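PDB 4ER8: REP-associated tyrosine transposase from Escherichia coli, which binds the hairpins of repetitive extragenic palindromes and catalyses cleavage and recombination of the interspersed mosaic elements that contain them. Local coordinates for residues A[43-55]-A[63-77]. Residues are numbered along the deposited sequence; the frame is centred on the assembly and turned at random.
Sequences KRDRPFEINAWVV and IWTLPEGDDDFSSRW. With nucleotides of chain B.
Arg-76 reaches back from helix 73-87 to the loop 46-48, where its NE donates to Arg-46 O (3.2 Å) from above the carbonyl plane. Its extended chain runs past Phe-48 in the opposite direction, with guanidinium and ring planes 89° apart. Its NH1 gives a hydrogen bond, part of a salt bridge, to Asp-70 OD2 (2.8 Å), which also accepts from Asp-72 N in an Asx turn. An alanine in place of Arg-76 would probably leave Asp-70 without its charged mate and the loop carbonyl of Arg-46 without this donor. Phe-48, its CG set between backbone N and carbonyl carbon (chi1 64°), lays CE1 over one face of the Trp-64 indole, the planes inclined at 37°; Leu-66 CD2 meets Phe-48 CB. Trp-53 CZ3 comes to the edge of the Trp-64 ring, 3.4 Å from Trp-64 NE1, and Trp-77 CH2 touches Trp-53 CZ2, completing an aromatic cluster. Strands 49-55 and 59-65, a hairpin at one side of the four-stranded antiparallel sheet of the HUH nuclease domain, pair through Glu-49 and Thr-65, then slip by one residue at a classic beta bulge, where Asn-51 and Ala-52 both face Ile-63. There Asn-51 ND2 donates nearly in its amide plane to Thr-65 OG1 (2.5 Å), while OD1 is taken by Tyr-109. At the DNA side, Ser-75 CB lies over one face of the Arg-46 guanidinium, whose NH2 points nearly straight at OP1 of DA12 of chain B (2.9 Å). Asp-72 OD2 caps the helix by accepting from Ser-75 N (2.7 Å), and Ser-74 OG donates a hydrogen bond to OP1 of DC31 of chain B. An apolar hairpin core thus passes into a polar rim, where loop and capped helix start each offer a side chain to a phosphate, consistent with contacts to the sugar-phosphate backbone of the bound DNA.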
loop_
_atom_site.group_PDB
_atom_site.type_symbol
_atom_site.label_atom_id
_atom_site.label_comp_id
_atom_site.label_asym_id
_atom_site.label_seq_id
_atom_site.Cartn_x
_atom_site.Cartn_y
_atom_site.Cartn_z
ATOM N N LYS A 43 -10.051 3.362 -9.110
ATOM C CA LYS A 43 -10.897 2.392 -8.438
ATOM C C LYS A 43 -12.243 2.342 -9.119
ATOM O O LYS A 43 -12.756 1.244 -9.394
ATOM C CB LYS A 43 -11.045 2.736 -6.961
ATOM C CG LYS A 43 -11.576 1.599 -6.116
ATOM C CD LYS A 43 -11.656 1.993 -4.633
ATOM C CE LYS A 43 -12.170 0.844 -3.748
ATOM N NZ LYS A 43 -13.386 0.190 -4.329
ATOM N N ARG A 44 -12.787 3.533 -9.406
ATOM C CA ARG A 44 -14.039 3.687 -10.180
ATOM C C ARG A 44 -14.010 2.915 -11.521
ATOM O O ARG A 44 -14.920 2.126 -11.814
ATOM C CB ARG A 44 -14.372 5.178 -10.427
ATOM C CG ARG A 44 -14.781 6.016 -9.155
ATOM C CD ARG A 44 -14.953 7.562 -9.417
ATOM N NE ARG A 44 -15.764 7.851 -10.613
ATOM C CZ ARG A 44 -15.289 8.322 -11.775
ATOM N NH1 ARG A 44 -13.990 8.597 -11.918
ATOM N NH2 ARG A 44 -16.121 8.530 -12.801
ATOM N N ASP A 45 -12.946 3.112 -12.305
ATOM C CA ASP A 45 -12.849 2.532 -13.653
ATOM C C ASP A 45 -12.535 1.029 -13.674
ATOM O O ASP A 45 -12.920 0.305 -14.603
ATOM C CB ASP A 45 -11.851 3.346 -14.486
ATOM C CG ASP A 45 -12.180 4.856 -14.477
ATOM O OD1 ASP A 45 -13.393 5.198 -14.495
ATOM O OD2 ASP A 45 -11.246 5.707 -14.439
ATOM N N ARG A 46 -11.840 0.564 -12.638
ATOM C CA ARG A 46 -11.454 -0.844 -12.545
ATOM C C ARG A 46 -11.661 -1.243 -11.112
ATOM O O ARG A 46 -10.729 -1.168 -10.315
ATOM C CB ARG A 46 -9.999 -1.032 -12.951
ATOM C CG ARG A 46 -9.674 -0.556 -14.376
ATOM C CD ARG A 46 -8.184 -0.632 -14.656
ATOM N NE ARG A 46 -7.803 -0.046 -15.938
ATOM C CZ ARG A 46 -7.482 -0.753 -17.016
ATOM N NH1 ARG A 46 -7.495 -2.087 -16.970
ATOM N NH2 ARG A 46 -7.139 -0.120 -18.139
ATOM N N PRO A 47 -12.900 -1.624 -10.753
ATOM C CA PRO A 47 -13.222 -1.864 -9.329
ATOM C C PRO A 47 -12.256 -2.813 -8.603
ATOM O O PRO A 47 -11.781 -3.800 -9.179
ATOM C CB PRO A 47 -14.654 -2.460 -9.369
ATOM C CG PRO A 47 -14.918 -2.789 -10.805
ATOM C CD PRO A 47 -14.078 -1.811 -11.615
ATOM N N PHE A 48 -11.942 -2.485 -7.353
ATOM C CA PHE A 48 -11.296 -3.456 -6.448
ATOM C C PHE A 48 -11.641 -3.136 -5.000
ATOM O O PHE A 48 -12.166 -2.064 -4.719
ATOM C CB PHE A 48 -9.772 -3.527 -6.653
ATOM C CG PHE A 48 -9.043 -2.244 -6.336
ATOM C CD1 PHE A 48 -8.421 -2.076 -5.112
ATOM C CD2 PHE A 48 -8.955 -1.224 -7.284
ATOM C CE1 PHE A 48 -7.717 -0.904 -4.837
ATOM C CE2 PHE A 48 -8.288 -0.070 -7.021
ATOM C CZ PHE A 48 -7.664 0.118 -5.792
ATOM N N GLU A 49 -11.337 -4.064 -4.094
ATOM C CA GLU A 49 -11.517 -3.813 -2.673
ATOM C C GLU A 49 -10.169 -3.517 -1.988
ATOM O O GLU A 49 -9.223 -4.319 -2.076
ATOM C CB GLU A 49 -12.232 -4.996 -2.008
ATOM C CG GLU A 49 -13.286 -4.575 -0.963
ATOM C CD GLU A 49 -13.362 -5.551 0.219
ATOM O OE1 GLU A 49 -13.648 -5.087 1.361
ATOM O OE2 GLU A 49 -13.115 -6.772 0.015
ATOM N N ILE A 50 -10.084 -2.350 -1.354
ATOM C CA ILE A 50 -8.963 -2.007 -0.511
ATOM C C ILE A 50 -9.129 -2.693 0.848
ATOM O O ILE A 50 -9.833 -2.181 1.724
ATOM C CB ILE A 50 -8.852 -0.504 -0.270
ATOM C CG1 ILE A 50 -8.704 0.253 -1.595
ATOM C CG2 ILE A 50 -7.668 -0.212 0.647
ATOM C CD1 ILE A 50 -8.449 1.800 -1.467
ATOM N N ASN A 51 -8.469 -3.842 1.020
ATOM C CA ASN A 51 -8.433 -4.529 2.299
ATOM C C ASN A 51 -7.695 -3.664 3.321
ATOM O O ASN A 51 -8.198 -3.459 4.442
ATOM C CB ASN A 51 -7.771 -5.884 2.157
ATOM C CG ASN A 51 -8.635 -6.877 1.430
ATOM O OD1 ASN A 51 -9.526 -7.460 2.013
ATOM N ND2 ASN A 51 -8.363 -7.093 0.152
ATOM N N ALA A 52 -6.530 -3.141 2.933
ATOM C CA ALA A 52 -5.827 -2.192 3.765
ATOM C C ALA A 52 -4.803 -1.352 3.000
ATOM O O ALA A 52 -4.347 -1.743 1.935
ATOM C CB ALA A 52 -5.170 -2.889 4.932
ATOM N N TRP A 53 -4.433 -0.205 3.566
ATOM C CA TRP A 53 -3.458 0.628 2.912
ATOM C C TRP A 53 -2.800 1.568 3.932
ATOM O O TRP A 53 -3.503 2.104 4.772
ATOM C CB TRP A 53 -4.196 1.410 1.829
ATOM C CG TRP A 53 -3.402 1.939 0.689
ATOM C CD1 TRP A 53 -2.206 2.608 0.741
ATOM C CD2 TRP A 53 -3.796 1.920 -0.692
ATOM N NE1 TRP A 53 -1.819 2.965 -0.540
ATOM C CE2 TRP A 53 -2.793 2.572 -1.425
ATOM C CE3 TRP A 53 -4.912 1.409 -1.378
ATOM C CZ2 TRP A 53 -2.867 2.718 -2.817
ATOM C CZ3 TRP A 53 -4.980 1.544 -2.751
ATOM C CH2 TRP A 53 -3.967 2.182 -3.462
ATOM N N VAL A 54 -1.469 1.710 3.901
ATOM C CA VAL A 54 -0.806 2.874 4.497
ATOM C C VAL A 54 -0.121 3.704 3.427
ATOM O O VAL A 54 0.403 3.181 2.434
ATOM C CB VAL A 54 0.382 2.554 5.395
ATOM C CG1 VAL A 54 0.002 2.515 6.809
ATOM C CG2 VAL A 54 1.129 1.323 4.914
ATOM N N VAL A 55 -0.047 4.996 3.688
ATOM C CA VAL A 55 0.810 5.865 2.922
ATOM C C VAL A 55 1.872 6.446 3.840
ATOM O O VAL A 55 1.579 7.002 4.892
ATOM C CB VAL A 55 0.023 7.012 2.378
ATOM C CG1 VAL A 55 0.951 7.920 1.548
ATOM C CG2 VAL A 55 -1.174 6.480 1.583
ATOM N N ILE A 63 -3.075 -3.837 0.632
ATOM C CA ILE A 63 -3.703 -5.120 0.245
ATOM C C ILE A 63 -4.991 -4.950 -0.574
ATOM O O ILE A 63 -5.896 -4.216 -0.148
ATOM C CB ILE A 63 -4.036 -5.958 1.459
ATOM C CG1 ILE A 63 -2.769 -6.244 2.273
ATOM C CG2 ILE A 63 -4.642 -7.250 1.011
ATOM C CD1 ILE A 63 -3.030 -6.750 3.721
ATOM N N TRP A 64 -5.061 -5.609 -1.731
ATOM C CA TRP A 64 -6.260 -5.539 -2.602
ATOM C C TRP A 64 -6.877 -6.894 -2.832
ATOM O O TRP A 64 -6.205 -7.925 -2.778
ATOM C CB TRP A 64 -5.961 -5.047 -4.025
ATOM C CG TRP A 64 -5.333 -3.732 -4.172
ATOM C CD1 TRP A 64 -5.228 -2.768 -3.231
ATOM C CD2 TRP A 64 -4.766 -3.196 -5.375
ATOM N NE1 TRP A 64 -4.567 -1.676 -3.755
ATOM C CE2 TRP A 64 -4.296 -1.910 -5.077
ATOM C CE3 TRP A 64 -4.603 -3.689 -6.671
ATOM C CZ2 TRP A 64 -3.643 -1.099 -6.032
ATOM C CZ3 TRP A 64 -3.948 -2.881 -7.631
ATOM C CH2 TRP A 64 -3.478 -1.607 -7.297
ATOM N N THR A 65 -8.154 -6.887 -3.151
ATOM C CA THR A 65 -8.836 -8.108 -3.545
ATOM C C THR A 65 -9.583 -7.719 -4.791
ATOM O O THR A 65 -10.344 -6.743 -4.791
ATOM C CB THR A 65 -9.853 -8.559 -2.493
ATOM O OG1 THR A 65 -9.156 -8.994 -1.320
ATOM C CG2 THR A 65 -10.735 -9.705 -3.038
ATOM N N LEU A 66 -9.362 -8.464 -5.854
ATOM C CA LEU A 66 -9.936 -8.090 -7.126
ATOM C C LEU A 66 -11.238 -8.868 -7.373
ATOM O O LEU A 66 -11.391 -9.995 -6.875
ATOM C CB LEU A 66 -8.927 -8.304 -8.277
ATOM C CG LEU A 66 -7.568 -7.593 -8.309
ATOM C CD1 LEU A 66 -6.975 -7.677 -9.699
ATOM C CD2 LEU A 66 -7.616 -6.159 -7.902
ATOM N N PRO A 67 -12.157 -8.275 -8.165
ATOM C CA PRO A 67 -13.430 -8.836 -8.570
ATOM C C PRO A 67 -13.295 -10.266 -9.052
ATOM O O PRO A 67 -12.199 -10.715 -9.382
ATOM C CB PRO A 67 -13.807 -7.954 -9.750
ATOM C CG PRO A 67 -13.228 -6.615 -9.396
ATOM C CD PRO A 67 -11.923 -6.953 -8.793
ATOM N N GLU A 68 -14.402 -10.993 -9.085
ATOM C CA GLU A 68 -14.357 -12.371 -9.549
ATOM C C GLU A 68 -13.943 -12.304 -11.008
ATOM O O GLU A 68 -14.287 -11.352 -11.687
ATOM C CB GLU A 68 -15.715 -13.060 -9.380
ATOM C CG GLU A 68 -15.618 -14.585 -9.416
ATOM C CD GLU A 68 -14.450 -15.124 -8.532
ATOM O OE1 GLU A 68 -13.304 -15.279 -9.075
ATOM O OE2 GLU A 68 -14.683 -15.365 -7.305
ATOM N N GLY A 69 -13.176 -13.282 -11.468
ATOM C CA GLY A 69 -12.718 -13.320 -12.867
ATOM C C GLY A 69 -11.638 -12.320 -13.284
ATOM O O GLY A 69 -11.224 -12.322 -14.428
ATOM N N ASP A 70 -11.174 -11.486 -12.356
ATOM C CA ASP A 70 -10.265 -10.379 -12.642
ATOM C C ASP A 70 -8.902 -10.642 -11.946
ATOM O O ASP A 70 -8.845 -10.793 -10.721
ATOM C CB ASP A 70 -10.894 -9.073 -12.141
ATOM C CG ASP A 70 -10.136 -7.821 -12.597
ATOM O OD1 ASP A 70 -10.750 -6.732 -12.772
ATOM O OD2 ASP A 70 -8.910 -7.904 -12.763
ATOM N N ASP A 71 -7.818 -10.709 -12.727
ATOM C CA ASP A 71 -6.490 -10.911 -12.164
ATOM C C ASP A 71 -5.555 -9.700 -12.357
ATOM O O ASP A 71 -4.362 -9.769 -12.057
ATOM C CB ASP A 71 -5.852 -12.200 -12.728
ATOM C CG ASP A 71 -5.647 -12.162 -14.275
ATOM O OD1 ASP A 71 -5.904 -11.112 -14.906
ATOM O OD2 ASP A 71 -5.244 -13.188 -14.874
ATOM N N ASP A 72 -6.090 -8.577 -12.822
ATOM C CA ASP A 72 -5.237 -7.547 -13.405
ATOM C C ASP A 72 -4.890 -6.398 -12.488
ATOM O O ASP A 72 -5.318 -5.259 -12.719
ATOM C CB ASP A 72 -5.837 -7.044 -14.710
ATOM C CG ASP A 72 -4.946 -6.022 -15.424
ATOM O OD1 ASP A 72 -5.368 -5.535 -16.513
ATOM O OD2 ASP A 72 -3.850 -5.672 -14.895
ATOM N N PHE A 73 -4.079 -6.672 -11.466
ATOM C CA PHE A 73 -3.539 -5.570 -10.644
ATOM C C PHE A 73 -2.521 -4.704 -11.401
ATOM O O PHE A 73 -2.257 -3.575 -11.010
ATOM C CB PHE A 73 -2.917 -6.096 -9.354
ATOM C CG PHE A 73 -1.913 -7.199 -9.576
ATOM C CD1 PHE A 73 -0.585 -6.894 -9.926
ATOM C CD2 PHE A 73 -2.299 -8.536 -9.458
ATOM C CE1 PHE A 73 0.329 -7.894 -10.151
ATOM C CE2 PHE A 73 -1.391 -9.549 -9.699
ATOM C CZ PHE A 73 -0.051 -9.218 -10.025
ATOM N N SER A 74 -1.961 -5.233 -12.480
ATOM C CA SER A 74 -0.935 -4.516 -13.230
ATOM C C SER A 74 -1.460 -3.191 -13.761
ATOM O O SER A 74 -0.964 -2.092 -13.396
ATOM C CB SER A 74 -0.372 -5.378 -14.359
ATOM O OG SER A 74 0.507 -6.376 -13.865
ATOM N N SER A 75 -2.508 -3.294 -14.573
ATOM C CA SER A 75 -3.176 -2.091 -15.088
ATOM C C SER A 75 -3.492 -1.139 -13.972
ATOM O O SER A 75 -3.168 0.051 -14.039
ATOM C CB SER A 75 -4.452 -2.503 -15.770
ATOM O OG SER A 75 -4.134 -3.402 -16.803
ATOM N N ARG A 76 -4.118 -1.670 -12.925
ATOM C CA ARG A 76 -4.569 -0.826 -11.860
ATOM C C ARG A 76 -3.415 -0.010 -11.299
ATOM O O ARG A 76 -3.570 1.177 -11.092
ATOM C CB ARG A 76 -5.331 -1.624 -10.799
ATOM C CG ARG A 76 -6.646 -2.258 -11.338
ATOM C CD ARG A 76 -7.293 -3.153 -10.284
ATOM N NE ARG A 76 -8.637 -3.640 -10.586
ATOM C CZ ARG A 76 -8.939 -4.702 -11.346
ATOM N NH1 ARG A 76 -7.994 -5.397 -11.967
ATOM N NH2 ARG A 76 -10.213 -5.086 -11.497
ATOM N N TRP A 77 -2.240 -0.623 -11.103
ATOM C CA TRP A 77 -1.126 0.107 -10.539
ATOM C C TRP A 77 -0.599 1.042 -11.578
ATOM O O TRP A 77 -0.051 2.105 -11.256
ATOM C CB TRP A 77 0.002 -0.821 -10.102
ATOM C CG TRP A 77 -0.087 -1.257 -8.684
ATOM C CD1 TRP A 77 -0.077 -2.524 -8.239
ATOM C CD2 TRP A 77 -0.205 -0.422 -7.523
ATOM N NE1 TRP A 77 -0.198 -2.552 -6.873
ATOM C CE2 TRP A 77 -0.270 -1.272 -6.407
ATOM C CE3 TRP A 77 -0.278 0.960 -7.324
ATOM C CZ2 TRP A 77 -0.387 -0.797 -5.099
ATOM C CZ3 TRP A 77 -0.379 1.440 -6.019
ATOM C CH2 TRP A 77 -0.440 0.558 -4.923
ATOM P P DC B 31 3.774 -5.435 -13.682
ATOM O OP1 DC B 31 2.854 -6.231 -12.876
ATOM O OP2 DC B 31 5.041 -4.953 -13.161
ATOM O "O5'" DC B 31 4.055 -6.273 -15.006
ATOM C "C5'" DC B 31 3.027 -6.976 -15.750
ATOM C "C4'" DC B 31 3.674 -7.852 -16.826
ATOM O "O4'" DC B 31 4.334 -6.932 -17.738
ATOM C "C3'" DC B 31 4.769 -8.827 -16.333
ATOM O "O3'" DC B 31 4.295 -10.050 -16.687
ATOM C "C2'" DC B 31 6.001 -8.528 -17.166
ATOM C "C1'" DC B 31 5.517 -7.520 -18.198
ATOM N N1 DC B 31 6.425 -6.386 -18.278
ATOM C C2 DC B 31 7.128 -6.156 -19.449
ATOM O O2 DC B 31 6.910 -6.964 -20.367
ATOM N N3 DC B 31 7.975 -5.087 -19.490
ATOM C C4 DC B 31 8.147 -4.259 -18.437
ATOM N N4 DC B 31 8.991 -3.179 -18.480
ATOM C C5 DC B 31 7.438 -4.516 -17.234
ATOM C C6 DC B 31 6.602 -5.561 -17.197
ATOM P P DA B 12 -6.007 -1.264 -22.051
ATOM O OP1 DA B 12 -6.454 -1.440 -20.662
ATOM O OP2 DA B 12 -6.861 -1.802 -23.130
ATOM O "O5'" DA B 12 -5.642 0.287 -22.263
ATOM C "C5'" DA B 12 -4.910 0.978 -21.305
ATOM C "C4'" DA B 12 -4.721 2.432 -21.699
ATOM O "O4'" DA B 12 -3.867 2.543 -22.870
ATOM C "C3'" DA B 12 -6.020 3.116 -22.111
ATOM O "O3'" DA B 12 -5.944 4.512 -21.810
ATOM C "C2'" DA B 12 -6.091 2.901 -23.626
ATOM C "C1'" DA B 12 -4.619 3.098 -23.972
ATOM N N9 DA B 12 -4.250 2.436 -25.218
ATOM C C8 DA B 12 -4.982 1.505 -25.917
ATOM N N7 DA B 12 -4.383 1.059 -27.000
ATOM C C5 DA B 12 -3.179 1.758 -27.007
ATOM C C6 DA B 12 -2.077 1.746 -27.897
ATOM N N6 DA B 12 -2.044 0.969 -28.989
ATOM N N1 DA B 12 -1.013 2.554 -27.621
ATOM C C2 DA B 12 -1.060 3.324 -26.515
ATOM N N3 DA B 12 -2.044 3.426 -25.616
ATOM C C4 DA B 12 -3.074 2.607 -25.920
#